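Local atomic coordinates of tyrosyl-DNA phosphodiesterase 2 (Danio rerio, PDB entry 4F1H), a protein that belongs to the endonuclease/exonuclease/phosphatase family, in the DNase I-like clan, and is modelled here with magnesium. Residues S57-E62 / V79-S84; A101-S106 / L110-S115. All coordinates share one frame; numbering follows the deposited sequence.

Contact 1 (S57-E62 / V79-S84); sequences SYLFFE and VKFLES
Phe81 of 79-84 meets both Leu59 and Phe61 of 57-62, joining strand 58-62 to strand 80-84 through side chains alone. The two short strand segments run nearly the same way, 22° apart, but their axes come no closer than 9.9 Å, too far for backbone pairing. Going along 79-84, the first contact is at the root of Phe81, where the methyl Leu59 CD2 lies 3.9 Å from Phe81 CB, the two side chains crossing at about a right angle. Beyond it the Phe81 ring forms an offset stack with the Phe61 ring, the planes 25° apart and the centroids separated by 4.4 Å. The rings arrive from opposite directions, and Phe61 CZ lies over one face of Phe81, displaced toward the rim. The other face is backed by the chain itself: past Leu82, Glu83 N lies 3.6 Å above the plane of the Phe81 ring, over its centre. Here Leu82 and Glu83 form a classic beta bulge opposite Gln102. Ser84 follows with CB at the edge of the Phe81 ring, in its plane. Ser84 OG, held between backbone N and carbonyl carbon (chi1 66°), comes to 3.7 Å from Phe61 CD1, obliquely to that ring. With no hydrogen bond across it, the contact depends on dispersion and shape: a partly exposed aromatic stack at the surface, bridging two different sheets.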
ATOM      1  N   SER B  57     -13.233   7.864 -35.751  1.00 21.79           N
ATOM      2  CA  SER B  57     -12.889   9.150 -35.169  1.00 21.93           C
ATOM      3  C   SER B  57     -11.591   9.106 -34.341  1.00 20.36           C
ATOM      4  O   SER B  57     -11.148  10.155 -33.865  1.00 19.32           O
ATOM      5  CB  SER B  57     -14.003   9.608 -34.239  1.00 26.48           C
ATOM      6  OG  SER B  57     -15.162   9.895 -34.992  1.00 36.78           O
ATOM      7  N   TYR B  58     -11.010   7.908 -34.197  1.00 19.37           N
ATOM      8  CA  TYR B  58      -9.868   7.719 -33.292  1.00 14.57           C
ATOM      9  C   TYR B  58      -8.596   7.290 -34.004  1.00 16.21           C
ATOM     10  O   TYR B  58      -8.648   6.498 -34.967  1.00 18.98           O
ATOM     11  CB  TYR B  58     -10.209   6.689 -32.194  1.00 15.39           C
ATOM     12  CG  TYR B  58     -11.236   7.228 -31.230  1.00 16.93           C
ATOM     13  CD1 TYR B  58     -12.591   7.059 -31.481  1.00 19.64           C
ATOM     14  CD2 TYR B  58     -10.850   7.909 -30.072  1.00 17.99           C
ATOM     15  CE1 TYR B  58     -13.564   7.604 -30.592  1.00 19.62           C
ATOM     16  CE2 TYR B  58     -11.815   8.421 -29.164  1.00 16.86           C
ATOM     17  CZ  TYR B  58     -13.149   8.278 -29.456  1.00 16.37           C
ATOM     18  OH  TYR B  58     -14.071   8.815 -28.544  1.00 19.96           O
ATOM     19  N   LEU B  59      -7.477   7.803 -33.494  1.00 15.68           N
ATOM     20  CA  LEU B  59      -6.126   7.365 -33.838  1.00 16.16           C
ATOM     21  C   LEU B  59      -5.729   6.310 -32.798  1.00 17.48           C
ATOM     22  O   LEU B  59      -5.840   6.578 -31.588  1.00 18.96           O
ATOM     23  CB  LEU B  59      -5.199   8.579 -33.760  1.00 16.31           C
ATOM     24  CG  LEU B  59      -3.693   8.319 -33.838  1.00 15.75           C
ATOM     25  CD1 LEU B  59      -3.351   7.646 -35.167  1.00 21.43           C
ATOM     26  CD2 LEU B  59      -2.943   9.677 -33.680  1.00 19.09           C
ATOM     27  N   PHE B  60      -5.231   5.151 -33.258  1.00 16.00           N
ATOM     28  CA  PHE B  60      -4.973   3.996 -32.373  1.00 14.93           C
ATOM     29  C   PHE B  60      -3.465   3.781 -32.175  1.00 18.52           C
ATOM     30  O   PHE B  60      -2.701   3.813 -33.155  1.00 20.44           O
ATOM     31  CB  PHE B  60      -5.488   2.729 -33.041  1.00 18.25           C
ATOM     32  CG  PHE B  60      -6.967   2.512 -32.914  1.00 21.20           C
ATOM     33  CD1 PHE B  60      -7.861   3.284 -33.638  1.00 26.12           C
ATOM     34  CD2 PHE B  60      -7.453   1.492 -32.106  1.00 21.27           C
ATOM     35  CE1 PHE B  60      -9.236   3.084 -33.532  1.00 24.06           C
ATOM     36  CE2 PHE B  60      -8.836   1.267 -32.011  1.00 22.48           C
ATOM     37  CZ  PHE B  60      -9.723   2.077 -32.724  1.00 23.04           C
ATOM     38  N   PHE B  61      -3.039   3.523 -30.929  1.00 13.82           N
ATOM     39  CA  PHE B  61      -1.684   3.035 -30.641  1.00 15.81           C
ATOM     40  C   PHE B  61      -1.836   1.737 -29.888  1.00 17.08           C
ATOM     41  O   PHE B  61      -2.634   1.657 -28.968  1.00 16.94           O
ATOM     42  CB  PHE B  61      -0.942   4.056 -29.793  1.00 17.38           C
ATOM     43  CG  PHE B  61      -0.642   5.303 -30.548  1.00 17.22           C
ATOM     44  CD1 PHE B  61       0.502   5.376 -31.350  1.00 21.83           C
ATOM     45  CD2 PHE B  61      -1.559   6.357 -30.576  1.00 17.78           C
ATOM     46  CE1 PHE B  61       0.757   6.513 -32.133  1.00 23.53           C
ATOM     47  CE2 PHE B  61      -1.314   7.500 -31.354  1.00 23.60           C
ATOM     48  CZ  PHE B  61      -0.158   7.576 -32.142  1.00 21.09           C
ATOM     49  N   GLU B  62      -1.065   0.723 -30.269  1.00 14.21           N
ATOM     50  CA  GLU B  62      -1.199  -0.602 -29.655  1.00 14.90           C
ATOM     51  C   GLU B  62       0.092  -1.001 -28.940  1.00 16.46           C
ATOM     52  O   GLU B  62       1.207  -0.660 -29.393  1.00 18.41           O
ATOM     53  CB  GLU B  62      -1.578  -1.638 -30.744  1.00 20.93           C
ATOM     54  CG  GLU B  62      -2.959  -1.373 -31.435  1.00 20.11           C
ATOM     55  CD  GLU B  62      -3.175  -2.206 -32.744  1.00 29.60           C
ATOM     56  OE1 GLU B  62      -3.776  -1.648 -33.705  1.00 35.51           O
ATOM     57  OE2 GLU B  62      -2.763  -3.392 -32.793  1.00 39.33           O
ATOM     58  N   VAL B  79      -7.609  16.074 -29.944  1.00 18.56           N
ATOM     59  CA  VAL B  79      -6.274  15.802 -29.429  1.00 22.06           C
ATOM     60  C   VAL B  79      -5.287  15.745 -30.603  1.00 21.01           C
ATOM     61  O   VAL B  79      -5.558  15.069 -31.605  1.00 24.79           O
ATOM     62  CB  VAL B  79      -6.315  14.394 -28.728  1.00 24.59           C
ATOM     63  CG1 VAL B  79      -4.942  13.927 -28.318  1.00 32.14           C
ATOM     64  CG2 VAL B  79      -7.277  14.442 -27.505  1.00 33.01           C
ATOM     65  N   LYS B  80      -4.143  16.434 -30.470  1.00 21.00           N
ATOM     66  CA  LYS B  80      -3.085  16.354 -31.482  1.00 21.55           C
ATOM     67  C   LYS B  80      -1.966  15.494 -30.944  1.00 19.19           C
ATOM     68  O   LYS B  80      -1.500  15.716 -29.840  1.00 21.87           O
ATOM     69  CB  LYS B  80      -2.560  17.748 -31.807  1.00 25.20           C
ATOM     70  CG  LYS B  80      -3.591  18.568 -32.606  1.00 32.59           C
ATOM     71  CD  LYS B  80      -3.238  20.043 -32.612  1.00 47.33           C
ATOM     72  CE  LYS B  80      -4.280  20.855 -33.362  1.00 56.03           C
ATOM     73  NZ  LYS B  80      -3.885  22.290 -33.376  1.00 63.14           N
ATOM     74  N   PHE B  81      -1.510  14.538 -31.743  1.00 18.06           N
ATOM     75  CA  PHE B  81      -0.496  13.619 -31.273  1.00 17.15           C
ATOM     76  C   PHE B  81       0.904  14.206 -31.420  1.00 20.75           C
ATOM     77  O   PHE B  81       1.214  14.867 -32.430  1.00 19.29           O
ATOM     78  CB  PHE B  81      -0.618  12.336 -32.093  1.00 18.24           C
ATOM     79  CG  PHE B  81       0.471  11.330 -31.832  1.00 18.26           C
ATOM     80  CD1 PHE B  81       0.473  10.576 -30.650  1.00 17.91           C
ATOM     81  CD2 PHE B  81       1.469  11.111 -32.774  1.00 18.91           C
ATOM     82  CE1 PHE B  81       1.498   9.626 -30.382  1.00 20.06           C
ATOM     83  CE2 PHE B  81       2.488  10.152 -32.534  1.00 17.46           C
ATOM     84  CZ  PHE B  81       2.479   9.387 -31.343  1.00 22.32           C
ATOM     85  N   LEU B  82       1.752  13.961 -30.425  1.00 16.65           N
ATOM     86  CA  LEU B  82       3.156  14.410 -30.473  1.00 18.02           C
ATOM     87  C   LEU B  82       4.124  13.253 -30.672  1.00 21.65           C
ATOM     88  O   LEU B  82       4.936  13.281 -31.603  1.00 20.25           O
ATOM     89  CB  LEU B  82       3.571  15.154 -29.200  1.00 19.38           C
ATOM     90  CG  LEU B  82       2.798  16.437 -28.948  1.00 19.56           C
ATOM     91  CD1 LEU B  82       3.142  17.046 -27.592  1.00 19.50           C
ATOM     92  CD2 LEU B  82       3.004  17.458 -30.117  1.00 21.89           C
ATOM     93  N   GLU B  83       4.097  12.275 -29.764  1.00 17.06           N
ATOM     94  CA  GLU B  83       5.008  11.132 -29.859  1.00 17.84           C
ATOM     95  C   GLU B  83       4.535  10.052 -28.883  1.00 18.45           C
ATOM     96  O   GLU B  83       3.760  10.345 -27.980  1.00 19.26           O
ATOM     97  CB  GLU B  83       6.445  11.564 -29.529  1.00 19.47           C
ATOM     98  CG  GLU B  83       6.625  12.032 -28.092  1.00 22.36           C
ATOM     99  CD  GLU B  83       8.088  12.145 -27.718  1.00 31.01           C
ATOM    100  OE1 GLU B  83       8.597  13.273 -27.735  1.00 29.07           O
ATOM    101  OE2 GLU B  83       8.719  11.112 -27.399  1.00 30.39           O
ATOM    102  N   SER B  84       4.979   8.807 -29.088  1.00 15.39           N
ATOM    103  CA  SER B  84       4.579   7.709 -28.216  1.00 17.76           C
ATOM    104  C   SER B  84       5.793   6.881 -27.930  1.00 19.19           C
ATOM    105  O   SER B  84       6.823   6.979 -28.643  1.00 19.71           O
ATOM    106  CB  SER B  84       3.481   6.827 -28.825  1.00 17.86           C
ATOM    107  OG  SER B  84       3.877   6.102 -29.984  1.00 21.57           O
TER

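Contact 2 (A101-S106 / L110-S115); sequences AQVTFS and LYLMTS
Val103 and Leu110 form one hydrogen-bonded antiparallel pair of this beta hairpin, and Ala101 and Leu112 form the next hydrogen-bonded one. Each pair closes two backbone bonds; Leu110 N to Val103 O measures 2.8 Å. Between them Gln102 and Tyr111 make a non-hydrogen-bonded pair, where Gln102 CA approaches Leu110 O at 3.5 Å in a CA-H...O contact. Packing is tight on the face of Val103, Leu110 and Leu112. Val103 CG2 touches both Leu110 CB (3.7 Å) and Leu112 CD1 (3.8 Å), crossing the Leu112 side chain at about a right angle, while Phe105 CB meets Leu110 CD1 at the same 3.8 Å. On the other face Tyr111 is buried, and the looser partner is Gln102, which is partly exposed. Gln102 CG is anti to the carbonyl carbon (chi1 -60°) and the chain extends beyond it, which puts the amide at the Tyr111 ring edge, the planes 62° apart. Gln102 NE2 lies in the ring plane, 3.7 Å from Tyr111 CD2, with no hydrogen bond between the two side chains. Strand 80-88 flanks the hairpin beyond 97-105, and strand 145-150 runs parallel to 108-114 on the other side. Leu74 of strand 69-75, in the second sheet, packs against Val103 and Leu112.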
ATOM      1  N   ALA B 101       1.573   7.950 -24.604  1.00 14.91           N
ATOM      2  CA  ALA B 101       1.354   8.854 -25.752  1.00 15.93           C
ATOM      3  C   ALA B 101       1.361  10.272 -25.232  1.00 18.51           C
ATOM      4  O   ALA B 101       0.635  10.598 -24.290  1.00 16.01           O
ATOM      5  CB  ALA B 101       0.027   8.562 -26.473  1.00 17.68           C
ATOM      6  N   GLN B 102       2.201  11.119 -25.819  1.00 16.80           N
ATOM      7  CA  GLN B 102       2.229  12.548 -25.487  1.00 18.01           C
ATOM      8  C   GLN B 102       1.423  13.275 -26.539  1.00 18.23           C
ATOM      9  O   GLN B 102       1.558  13.017 -27.721  1.00 19.05           O
ATOM     10  CB  GLN B 102       3.678  13.047 -25.492  1.00 18.38           C
ATOM     11  CG  GLN B 102       4.509  12.299 -24.484  1.00 19.97           C
ATOM     12  CD  GLN B 102       5.830  12.976 -24.194  1.00 25.73           C
ATOM     13  OE1 GLN B 102       6.909  12.391 -24.374  1.00 28.77           O
ATOM     14  NE2 GLN B 102       5.754  14.213 -23.735  1.00 25.44           N
ATOM     15  N   VAL B 103       0.527  14.154 -26.099  1.00 16.36           N
ATOM     16  CA  VAL B 103      -0.398  14.814 -27.000  1.00 18.50           C
ATOM     17  C   VAL B 103      -0.601  16.258 -26.529  1.00 17.76           C
ATOM     18  O   VAL B 103      -0.160  16.609 -25.429  1.00 18.55           O
ATOM     19  CB  VAL B 103      -1.774  14.109 -27.038  1.00 19.62           C
ATOM     20  CG1 VAL B 103      -1.615  12.576 -27.348  1.00 17.59           C
ATOM     21  CG2 VAL B 103      -2.564  14.324 -25.704  1.00 19.77           C
ATOM     22  N   THR B 104      -1.240  17.099 -27.358  1.00 21.18           N
ATOM     23  CA  THR B 104      -1.731  18.399 -26.864  1.00 19.85           C
ATOM     24  C   THR B 104      -3.258  18.435 -26.955  1.00 18.69           C
ATOM     25  O   THR B 104      -3.853  17.873 -27.883  1.00 21.08           O
ATOM     26  CB  THR B 104      -1.133  19.643 -27.599  1.00 23.42           C
ATOM     27  OG1 THR B 104      -1.524  19.623 -28.963  1.00 28.03           O
ATOM     28  CG2 THR B 104       0.363  19.620 -27.565  1.00 20.76           C
ATOM     29  N   PHE B 105      -3.885  19.078 -25.974  1.00 22.24           N
ATOM     30  CA  PHE B 105      -5.327  19.165 -25.888  1.00 21.20           C
ATOM     31  C   PHE B 105      -5.619  20.654 -25.737  1.00 23.75           C
ATOM     32  O   PHE B 105      -5.400  21.233 -24.662  1.00 27.43           O
ATOM     33  CB  PHE B 105      -5.786  18.362 -24.657  1.00 21.82           C
ATOM     34  CG  PHE B 105      -7.240  18.541 -24.305  1.00 21.34           C
ATOM     35  CD1 PHE B 105      -8.235  17.976 -25.096  1.00 27.21           C
ATOM     36  CD2 PHE B 105      -7.600  19.202 -23.137  1.00 27.67           C
ATOM     37  CE1 PHE B 105      -9.588  18.119 -24.773  1.00 26.97           C
ATOM     38  CE2 PHE B 105      -8.922  19.336 -22.799  1.00 23.39           C
ATOM     39  CZ  PHE B 105      -9.922  18.809 -23.616  1.00 23.45           C
ATOM     40  N   SER B 106      -6.056  21.264 -26.840  1.00 30.76           N
ATOM     41  CA  SER B 106      -6.195  22.724 -26.917  1.00 35.39           C
ATOM     42  C   SER B 106      -4.923  23.417 -26.409  1.00 32.25           C
ATOM     43  O   SER B 106      -4.985  24.366 -25.624  1.00 38.15           O
ATOM     44  CB  SER B 106      -7.429  23.189 -26.137  1.00 43.00           C
ATOM     45  OG  SER B 106      -8.604  23.001 -26.909  1.00 50.50           O
ATOM     46  N   LEU B 110      -0.531  16.800 -22.642  1.00 19.72           N
ATOM     47  CA  LEU B 110      -0.959  15.700 -21.763  1.00 17.96           C
ATOM     48  C   LEU B 110       0.032  14.565 -21.948  1.00 17.75           C
ATOM     49  O   LEU B 110       0.494  14.328 -23.070  1.00 18.86           O
ATOM     50  CB  LEU B 110      -2.355  15.169 -22.108  1.00 16.86           C
ATOM     51  CG  LEU B 110      -3.484  16.174 -22.283  1.00 19.79           C
ATOM     52  CD1 LEU B 110      -4.771  15.386 -22.553  1.00 22.00           C
ATOM     53  CD2 LEU B 110      -3.605  17.084 -21.059  1.00 21.39           C
ATOM     54  N   TYR B 111       0.332  13.837 -20.868  1.00 17.53           N
ATOM     55  CA  TYR B 111       1.257  12.706 -20.964  1.00 19.62           C
ATOM     56  C   TYR B 111       0.371  11.521 -20.565  1.00 18.41           C
ATOM     57  O   TYR B 111       0.072  11.365 -19.380  1.00 19.95           O
ATOM     58  CB  TYR B 111       2.411  12.966 -19.991  1.00 16.81           C
ATOM     59  CG  TYR B 111       3.570  12.001 -19.983  1.00 22.75           C
ATOM     60  CD1 TYR B 111       3.581  10.920 -19.112  1.00 23.91           C
ATOM     61  CD2 TYR B 111       4.702  12.229 -20.771  1.00 22.13           C
ATOM     62  CE1 TYR B 111       4.675  10.033 -19.053  1.00 23.09           C
ATOM     63  CE2 TYR B 111       5.807  11.335 -20.738  1.00 25.41           C
ATOM     64  CZ  TYR B 111       5.782  10.257 -19.872  1.00 27.30           C
ATOM     65  OH  TYR B 111       6.871   9.380 -19.826  1.00 24.08           O
ATOM     66  N   LEU B 112      -0.109  10.762 -21.563  1.00 16.36           N
ATOM     67  CA  LEU B 112      -1.119   9.712 -21.357  1.00 19.91           C
ATOM     68  C   LEU B 112      -0.438   8.357 -21.221  1.00 18.33           C
ATOM     69  O   LEU B 112       0.463   8.021 -21.989  1.00 18.02           O
ATOM     70  CB  LEU B 112      -2.090   9.688 -22.539  1.00 14.53           C
ATOM     71  CG  LEU B 112      -2.738  11.059 -22.792  1.00 14.66           C
ATOM     72  CD1 LEU B 112      -3.417  11.014 -24.151  1.00 16.14           C
ATOM     73  CD2 LEU B 112      -3.723  11.460 -21.707  1.00 18.94           C
ATOM     74  N   MET B 113      -0.848   7.578 -20.230  1.00 14.71           N
ATOM     75  CA  MET B 113      -0.152   6.318 -19.970  1.00 13.85           C
ATOM     76  C   MET B 113      -1.139   5.212 -19.655  1.00 14.65           C
ATOM     77  O   MET B 113      -2.143   5.442 -19.004  1.00 15.66           O
ATOM     78  CB  MET B 113       0.743   6.464 -18.729  1.00 15.23           C
ATOM     79  CG  MET B 113       1.635   7.706 -18.715  1.00 17.51           C
ATOM     80  SD  MET B 113       2.286   8.014 -17.035  1.00 23.20           S
ATOM     81  CE  MET B 113       3.245   6.520 -16.775  1.00 25.35           C
ATOM     82  N   THR B 114      -0.840   4.004 -20.134  1.00 13.21           N
ATOM     83  CA  THR B 114      -1.649   2.834 -19.719  1.00 14.70           C
ATOM     84  C   THR B 114      -0.796   1.578 -19.575  1.00 16.64           C
ATOM     85  O   THR B 114       0.251   1.391 -20.207  1.00 15.05           O
ATOM     86  CB  THR B 114      -2.857   2.552 -20.668  1.00 15.30           C
ATOM     87  OG1 THR B 114      -3.754   1.638 -20.042  1.00 15.89           O
ATOM     88  CG2 THR B 114      -2.427   1.987 -22.030  1.00 14.11           C
ATOM     89  N   SER B 115      -1.281   0.681 -18.725  1.00 15.54           N
ATOM     90  CA  SER B 115      -0.637  -0.600 -18.545  1.00 15.96           C
ATOM     91  C   SER B 115      -1.684  -1.567 -18.010  1.00 14.83           C
ATOM     92  O   SER B 115      -2.754  -1.165 -17.494  1.00 16.81           O
ATOM     93  CB  SER B 115       0.547  -0.468 -17.576  1.00 18.89           C
ATOM     94  OG  SER B 115       1.267  -1.700 -17.507  1.00 17.56           O
TER

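In the fold
Both contacts involve the sheet containing strands 80-88, 97-105 and 108-114, one of the two facing sheets of the DNase I-like beta sandwich, but they use it differently. Contact 2 lies within it, a mostly buried hairpin held by backbone hydrogen bonds with aliphatic packing on the face of Val103, Leu110 and Leu112. Contact 1 lies at the sandwich's edge and reaches from strand 80-88 to strand 58-62, an outermost strand of the other sheet, through mainly aromatic and aliphatic side chains, without a hydrogen bond. Their centres are 9 Å apart, and they meet directly where strands 80-88 and 97-105 pair, with Lys80 O and Thr104 N among the probable hydrogen bonds. Leu74 of strand 69-75 touches both contacts.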